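Local coordinates for protein shikimate kinase (Aquifex aeolicus, PDB 2PT5) that probably catalyses the ATP-dependent phosphorylation of the 3-hydroxyl group of shikimate, a step on the pathway to chorismate and the aromatic amino acids, at residues Ile3-Phe8 / Ser14-Leu19; Ser21-Ile26 / Glu156-Leu161; Glu61-Leu66 / Val72-Gly77. All coordinates share one frame; numbering follows the deposited sequence.

Contact 1: residues Ile3-Phe8 / Ser14-Leu19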
# COMPACT_ATOMS: atom_id res chain seq x y z
N ILE A 3 8.44 8.32 1.58
CA ILE A 3 7.79 7.43 2.53
C ILE A 3 6.80 6.51 1.82
O ILE A 3 5.85 6.98 1.18
CB ILE A 3 7.05 8.23 3.60
CG1 ILE A 3 8.04 9.12 4.37
CG2 ILE A 3 6.32 7.29 4.55
CD1 ILE A 3 7.36 10.17 5.23
N TYR A 4 7.01 5.21 1.94
CA TYR A 4 6.12 4.27 1.28
C TYR A 4 5.19 3.57 2.26
O TYR A 4 5.64 3.07 3.29
CB TYR A 4 6.92 3.22 0.51
CG TYR A 4 7.87 3.81 -0.52
CD1 TYR A 4 9.18 4.13 -0.18
CD2 TYR A 4 7.44 4.06 -1.82
CE1 TYR A 4 10.05 4.68 -1.13
CE2 TYR A 4 8.30 4.61 -2.78
CZ TYR A 4 9.61 4.92 -2.42
OH TYR A 4 10.47 5.46 -3.37
N LEU A 5 3.91 3.54 1.93
CA LEU A 5 2.93 2.87 2.79
C LEU A 5 2.54 1.55 2.13
O LEU A 5 2.17 1.53 0.97
CB LEU A 5 1.70 3.75 2.99
CG LEU A 5 1.91 5.14 3.58
CD1 LEU A 5 0.55 5.78 3.83
CD2 LEU A 5 2.72 5.07 4.86
N ILE A 6 2.63 0.46 2.88
CA ILE A 6 2.28 -0.84 2.33
C ILE A 6 1.34 -1.57 3.27
O ILE A 6 1.27 -1.27 4.46
CB ILE A 6 3.56 -1.70 2.10
CG1 ILE A 6 4.16 -2.15 3.43
CG2 ILE A 6 4.59 -0.88 1.34
CD1 ILE A 6 5.48 -2.91 3.29
N GLY A 7 0.60 -2.53 2.72
CA GLY A 7 -0.34 -3.30 3.52
C GLY A 7 -1.55 -3.65 2.69
O GLY A 7 -1.60 -3.35 1.49
N PHE A 8 -2.54 -4.28 3.31
CA PHE A 8 -3.74 -4.67 2.57
C PHE A 8 -4.59 -3.45 2.20
O PHE A 8 -4.52 -2.39 2.82
CB PHE A 8 -4.56 -5.69 3.38
CG PHE A 8 -3.82 -6.97 3.67
CD1 PHE A 8 -3.20 -7.16 4.91
CD2 PHE A 8 -3.69 -7.96 2.70
CE1 PHE A 8 -2.45 -8.33 5.17
CE2 PHE A 8 -2.96 -9.12 2.95
CZ PHE A 8 -2.34 -9.30 4.19
N SER A 14 -4.33 4.86 1.86
CA SER A 14 -4.68 6.10 1.17
C SER A 14 -5.02 7.25 2.13
O SER A 14 -4.51 8.36 1.99
CB SER A 14 -5.86 5.84 0.22
OG SER A 14 -6.12 6.98 -0.59
N THR A 15 -5.89 6.98 3.10
CA THR A 15 -6.29 8.01 4.06
C THR A 15 -5.13 8.47 4.96
O THR A 15 -4.89 9.67 5.11
CB THR A 15 -7.46 7.50 4.93
OG1 THR A 15 -7.68 8.41 6.02
CG2 THR A 15 -7.16 6.13 5.47
N VAL A 16 -4.42 7.52 5.55
CA VAL A 16 -3.28 7.84 6.39
C VAL A 16 -2.22 8.58 5.57
O VAL A 16 -1.58 9.51 6.06
CB VAL A 16 -2.68 6.55 6.99
CG1 VAL A 16 -1.30 6.83 7.58
CG2 VAL A 16 -3.63 6.00 8.07
N GLY A 17 -2.06 8.17 4.31
CA GLY A 17 -1.08 8.80 3.44
C GLY A 17 -1.35 10.28 3.24
O GLY A 17 -0.44 11.10 3.30
N SER A 18 -2.61 10.63 2.99
CA SER A 18 -2.99 12.03 2.80
C SER A 18 -2.73 12.84 4.07
O SER A 18 -2.12 13.91 4.01
CB SER A 18 -4.47 12.13 2.42
OG SER A 18 -4.88 13.49 2.36
N LEU A 19 -3.20 12.33 5.20
CA LEU A 19 -3.01 13.00 6.49
C LEU A 19 -1.52 13.18 6.75
O LEU A 19 -1.05 14.23 7.18
CB LEU A 19 -3.64 12.17 7.62
CG LEU A 19 -5.17 12.10 7.75
CD1 LEU A 19 -5.55 11.06 8.80
CD2 LEU A 19 -5.74 13.46 8.16
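L5 and G17 meet through a single methyl, L5 CD1, which carries nearly all of this contact. Placed at the end of a side chain that leaves strand 2-6, it comes down on the backbone of helix 13-24 and lies 3.5 Å from G17 CA, tighter than usual for two carbons. The same methyl, L5 CD1, is 3.6 Å from G17 N, so its closest contacts are with the peptide backbone. Alongside, it makes a looser apolar contact with V16, 4.3 Å from L5 CD1 to V16 CG1. With no side chain at G17, the helix backbone itself lies bare to the methyl, and L5 CA and G17 CA are 7.2 Å apart.

The leucine reaches this far because its CG stands beside the backbone N, anti to the carbonyl carbon (chi1 -57°), and CD1 then continues the chain in an extended line (chi2 -174°). Its strand is held between two others: L5 pairs by backbone hydrogen bonds with I74, and Y4 on its other edge with T95 and V97. Around the methyl, V97 packs on L5, while I99 and I157 close over V16.

Strand, glycine-rich turn and helix form the P-loop (Walker A) unit of the P-loop NTPases, here with G7 and S14 in the segments and G12 and K13 between them. S14 and T15 belong to the predicted ATP site, and S14 is also the predicted magnesium ligand; their beta carbons point away from the strand. The 3-8 and 14-19 segments share no hydrogen bond, so they meet by van der Waals contact, while the predicted ATP and magnesium residues sit in the loop and at the start of the helix.

Contact 2: residues Ser21-Ile26 / Glu156-Leu161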
# COMPACT_ATOMS: atom_id res chain seq x y z
N SER A 21 1.02 13.21 4.53
CA SER A 21 1.63 14.17 3.61
C SER A 21 1.29 15.60 4.00
O SER A 21 2.08 16.53 3.77
CB SER A 21 1.18 13.91 2.17
OG SER A 21 -0.02 14.59 1.87
N ARG A 22 0.12 15.78 4.59
CA ARG A 22 -0.31 17.10 5.01
C ARG A 22 0.44 17.60 6.24
O ARG A 22 0.70 18.79 6.36
CB ARG A 22 -1.82 17.09 5.26
CG ARG A 22 -2.60 17.25 3.97
CD ARG A 22 -4.08 17.42 4.22
NE ARG A 22 -4.80 16.15 4.17
CZ ARG A 22 -6.04 15.99 4.61
NH1 ARG A 22 -6.69 17.03 5.15
NH2 ARG A 22 -6.64 14.81 4.50
N SER A 23 0.79 16.69 7.15
CA SER A 23 1.52 17.07 8.36
C SER A 23 3.01 17.26 8.09
O SER A 23 3.72 17.85 8.90
CB SER A 23 1.36 16.01 9.43
OG SER A 23 2.03 14.83 9.04
N LEU A 24 3.49 16.73 6.96
CA LEU A 24 4.90 16.84 6.61
C LEU A 24 5.10 17.83 5.46
O LEU A 24 6.23 18.08 5.05
CB LEU A 24 5.46 15.47 6.19
CG LEU A 24 5.44 14.37 7.26
CD1 LEU A 24 5.87 13.03 6.65
CD2 LEU A 24 6.37 14.75 8.42
N ASN A 25 4.01 18.39 4.95
CA ASN A 25 4.08 19.34 3.85
C ASN A 25 4.71 18.78 2.59
O ASN A 25 5.54 19.43 1.96
CB ASN A 25 4.85 20.59 4.28
CG ASN A 25 4.04 21.85 4.09
OD1 ASN A 25 3.67 22.20 2.96
ND2 ASN A 25 3.75 22.53 5.19
N ILE A 26 4.33 17.56 2.22
CA ILE A 26 4.84 16.93 1.01
C ILE A 26 3.66 16.30 0.30
O ILE A 26 2.67 15.95 0.93
CB ILE A 26 5.89 15.84 1.33
CG1 ILE A 26 5.29 14.78 2.27
CG2 ILE A 26 7.11 16.49 1.96
CD1 ILE A 26 6.29 13.71 2.70
N GLU A 156 1.49 7.67 15.24
CA GLU A 156 2.38 6.53 15.39
C GLU A 156 3.53 6.66 14.40
O GLU A 156 4.70 6.52 14.76
CB GLU A 156 1.63 5.22 15.11
CG GLU A 156 0.71 4.74 16.23
CD GLU A 156 -0.15 3.55 15.81
OE1 GLU A 156 0.41 2.56 15.30
OE2 GLU A 156 -1.39 3.61 16.00
N ILE A 157 3.20 6.93 13.14
CA ILE A 157 4.22 7.05 12.11
C ILE A 157 5.15 8.23 12.38
O ILE A 157 6.37 8.09 12.31
CB ILE A 157 3.58 7.19 10.72
CG1 ILE A 157 2.81 5.91 10.38
CG2 ILE A 157 4.66 7.43 9.67
CD1 ILE A 157 1.93 6.04 9.17
N LEU A 158 4.57 9.40 12.67
CA LEU A 158 5.38 10.58 12.95
C LEU A 158 6.38 10.26 14.07
O LEU A 158 7.58 10.48 13.91
CB LEU A 158 4.49 11.76 13.35
CG LEU A 158 3.63 12.28 12.18
CD1 LEU A 158 2.67 13.35 12.67
CD2 LEU A 158 4.56 12.83 11.10
N LEU A 159 5.88 9.74 15.18
CA LEU A 159 6.76 9.41 16.30
C LEU A 159 7.87 8.45 15.89
O LEU A 159 9.00 8.56 16.37
CB LEU A 159 5.96 8.81 17.47
CG LEU A 159 5.16 9.85 18.28
CD1 LEU A 159 4.35 9.15 19.37
CD2 LEU A 159 6.11 10.86 18.89
N SER A 160 7.56 7.52 15.00
CA SER A 160 8.56 6.57 14.53
C SER A 160 9.55 7.28 13.62
O SER A 160 10.75 7.08 13.73
CB SER A 160 7.91 5.41 13.78
OG SER A 160 7.05 4.68 14.63
N LEU A 161 9.05 8.14 12.74
CA LEU A 161 9.93 8.87 11.83
C LEU A 161 10.85 9.82 12.59
O LEU A 161 12.02 9.96 12.25
CB LEU A 161 9.13 9.65 10.78
CG LEU A 161 8.41 8.82 9.71
CD1 LEU A 161 7.72 9.76 8.72
CD2 LEU A 161 9.40 7.94 8.98
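L158 meets two consecutive residues from the end of helix 13-24, S23 and L24, and its two methyls divide the work. L158 CD2 lies 3.8 Å from L24 CD2 and also 3.8 Å from S23 OG, while L158 CD1 stands 4.0 Å from that same hydroxyl oxygen. Towards S23 this is van der Waals contact only, because the hydroxyl has its polar partner one turn back, in a hydrogen bond to the carbonyl oxygen of L20. S23 OG is placed between the backbone N and the carbonyl carbon (chi1 69°), which suits that bond within its own helix and still leaves the oxygen against the leucine methyls. The L24 and L158 side chains slide past one another in opposite directions, each with CG beside its own backbone N, and L158 touches L20 as well.

The two helices, 13-24 and 150-162, are neighbours on one face of the parallel sheet in this alpha/beta P-loop kinase fold. The first follows the P-loop and the second follows the edge strand 142-145.

Further along, S160 turns its hydroxyl back on its own helix. S160 OG bonds to the carbonyl oxygen of E156 at 3.0 Å, tilted 35° from the carbonyl plane, and S160 N reaches the same oxygen from the opposite face, so two donors grip one acceptor. L161, a turn on from L158, adds the second apolar pairing: L161 CD1 is 4.3 Å from L24 CD1, a more open contact than the one at L158. Beneath L161 lies I142 of the edge strand. L24 and L161 both also rest on I3 of the central strand, while M1 packs against L24 from a loop.

Contact 3: residues Glu61-Leu66 / Val72-Gly77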
# COMPACT_ATOMS: atom_id res chain seq x y z
N GLU A 61 6.35 0.33 -12.71
CA GLU A 61 6.88 1.44 -13.50
C GLU A 61 6.41 2.75 -12.87
O GLU A 61 7.20 3.69 -12.69
CB GLU A 61 6.37 1.39 -14.94
CG GLU A 61 6.62 2.68 -15.73
CD GLU A 61 5.91 2.72 -17.07
OE1 GLU A 61 5.94 3.80 -17.72
OE2 GLU A 61 5.34 1.69 -17.49
N VAL A 62 5.12 2.80 -12.55
CA VAL A 62 4.53 3.99 -11.95
C VAL A 62 5.19 4.29 -10.61
O VAL A 62 5.40 5.46 -10.26
CB VAL A 62 3.01 3.81 -11.76
CG1 VAL A 62 2.43 5.01 -11.04
CG2 VAL A 62 2.33 3.63 -13.11
N LEU A 63 5.52 3.24 -9.87
CA LEU A 63 6.16 3.41 -8.58
C LEU A 63 7.49 4.12 -8.76
O LEU A 63 7.78 5.10 -8.06
CB LEU A 63 6.39 2.05 -7.91
CG LEU A 63 7.17 2.10 -6.60
CD1 LEU A 63 6.39 2.90 -5.56
CD2 LEU A 63 7.43 0.66 -6.10
N LYS A 64 8.30 3.62 -9.69
CA LYS A 64 9.60 4.22 -9.95
C LYS A 64 9.48 5.68 -10.39
O LYS A 64 10.18 6.54 -9.87
CB LYS A 64 10.36 3.42 -11.02
CG LYS A 64 10.67 1.99 -10.65
CD LYS A 64 11.96 1.55 -11.34
CE LYS A 64 12.00 0.05 -11.60
NZ LYS A 64 10.98 -0.36 -12.60
N ASP A 65 8.59 5.95 -11.34
CA ASP A 65 8.40 7.32 -11.83
C ASP A 65 8.03 8.28 -10.68
O ASP A 65 8.56 9.39 -10.58
CB ASP A 65 7.30 7.35 -12.90
CG ASP A 65 7.72 6.63 -14.18
OD1 ASP A 65 6.94 6.65 -15.16
OD2 ASP A 65 8.83 6.05 -14.21
N LEU A 66 7.12 7.84 -9.82
CA LEU A 66 6.70 8.63 -8.66
C LEU A 66 7.88 8.85 -7.71
O LEU A 66 7.98 9.90 -7.05
CB LEU A 66 5.56 7.90 -7.92
CG LEU A 66 4.09 8.16 -8.28
CD1 LEU A 66 3.88 8.25 -9.78
CD2 LEU A 66 3.23 7.05 -7.69
N VAL A 72 7.90 12.86 -0.90
CA VAL A 72 6.58 12.38 -1.28
C VAL A 72 6.17 11.18 -0.44
O VAL A 72 7.02 10.44 0.08
CB VAL A 72 6.60 11.95 -2.78
CG1 VAL A 72 7.46 10.70 -2.94
CG2 VAL A 72 5.18 11.73 -3.30
N VAL A 73 4.86 11.01 -0.27
CA VAL A 73 4.32 9.87 0.45
C VAL A 73 3.60 9.10 -0.63
O VAL A 73 2.74 9.65 -1.33
CB VAL A 73 3.30 10.28 1.52
CG1 VAL A 73 2.70 9.03 2.17
CG2 VAL A 73 3.96 11.16 2.56
N ILE A 74 3.98 7.84 -0.80
CA ILE A 74 3.37 7.00 -1.82
C ILE A 74 2.71 5.78 -1.19
O ILE A 74 3.37 5.02 -0.49
CB ILE A 74 4.44 6.50 -2.81
CG1 ILE A 74 5.05 7.68 -3.56
CG2 ILE A 74 3.85 5.50 -3.77
CD1 ILE A 74 6.34 7.32 -4.28
N SER A 75 1.40 5.62 -1.43
CA SER A 75 0.67 4.47 -0.93
C SER A 75 0.74 3.45 -2.06
O SER A 75 0.70 3.83 -3.24
CB SER A 75 -0.79 4.82 -0.61
OG SER A 75 -1.45 5.36 -1.75
N THR A 76 0.87 2.18 -1.72
CA THR A 76 0.99 1.12 -2.73
C THR A 76 -0.22 0.18 -2.73
O THR A 76 -0.98 0.14 -1.77
CB THR A 76 2.27 0.30 -2.50
OG1 THR A 76 2.21 -0.33 -1.21
CG2 THR A 76 3.50 1.20 -2.55
N GLY A 77 -0.39 -0.57 -3.81
CA GLY A 77 -1.51 -1.50 -3.88
C GLY A 77 -1.21 -2.76 -3.09
O GLY A 77 -0.08 -2.96 -2.67
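I74 lies over L66 and L63 of helix 52-66, spreading its two branches over these leucines, one turn apart on the helix. I74 CD1 lies 3.8 Å from L66 CB and 4.1 Å from L66 C, resting at the base of that leucine, while I74 CG2 meets L63 CD1 at 4.1 Å. The branches can divide in this way because CG1 stands beside the backbone N and CG2 anti to it (chi1 -64°). L63 helps from its own side: its beta carbon does not point at the strand, yet with CG anti to the backbone N (chi1 175°) its methyl end swings nearer. V72 adds a fringe contact, V72 CG1 being 4.2 Å from L66 O.

Helix 61-66 and strand 72-75 run almost antiparallel, at 169°, with their axes 10.3 Å apart, so the helix lies along the strand that follows it, as in an alpha/beta layer. Y29 packs on L66 and V31 on I74, while A86 and M90 close on L63.

Across the two segments there is no hydrogen bond. What joins these two segments is therefore chiefly branched aliphatic carbon, buried throughout.

How the contacts relate
One parallel sheet organises this P-loop kinase fold, with helices on both faces. Along the chain, contact 1 closes first; contact 2 then opens and, returning 130 residues later, encloses contact 3. Contacts 1 and 2 share helix 13-24 and lie about 11 Å apart between centres, meeting where I3 CD1 packs 3.5 Å from L24 CD1. Contacts 1 and 3 are also about 11 Å apart, on neighbouring strands 2-6 and 72-75, joined by probable hydrogen bonds from I74 N to I3 O and between L5 O and T76 OG1. Contacts 2 and 3, about 17 Å apart, touch through I26 and V73. The two strands thus carry helices on opposite faces, beside the predicted ATP site.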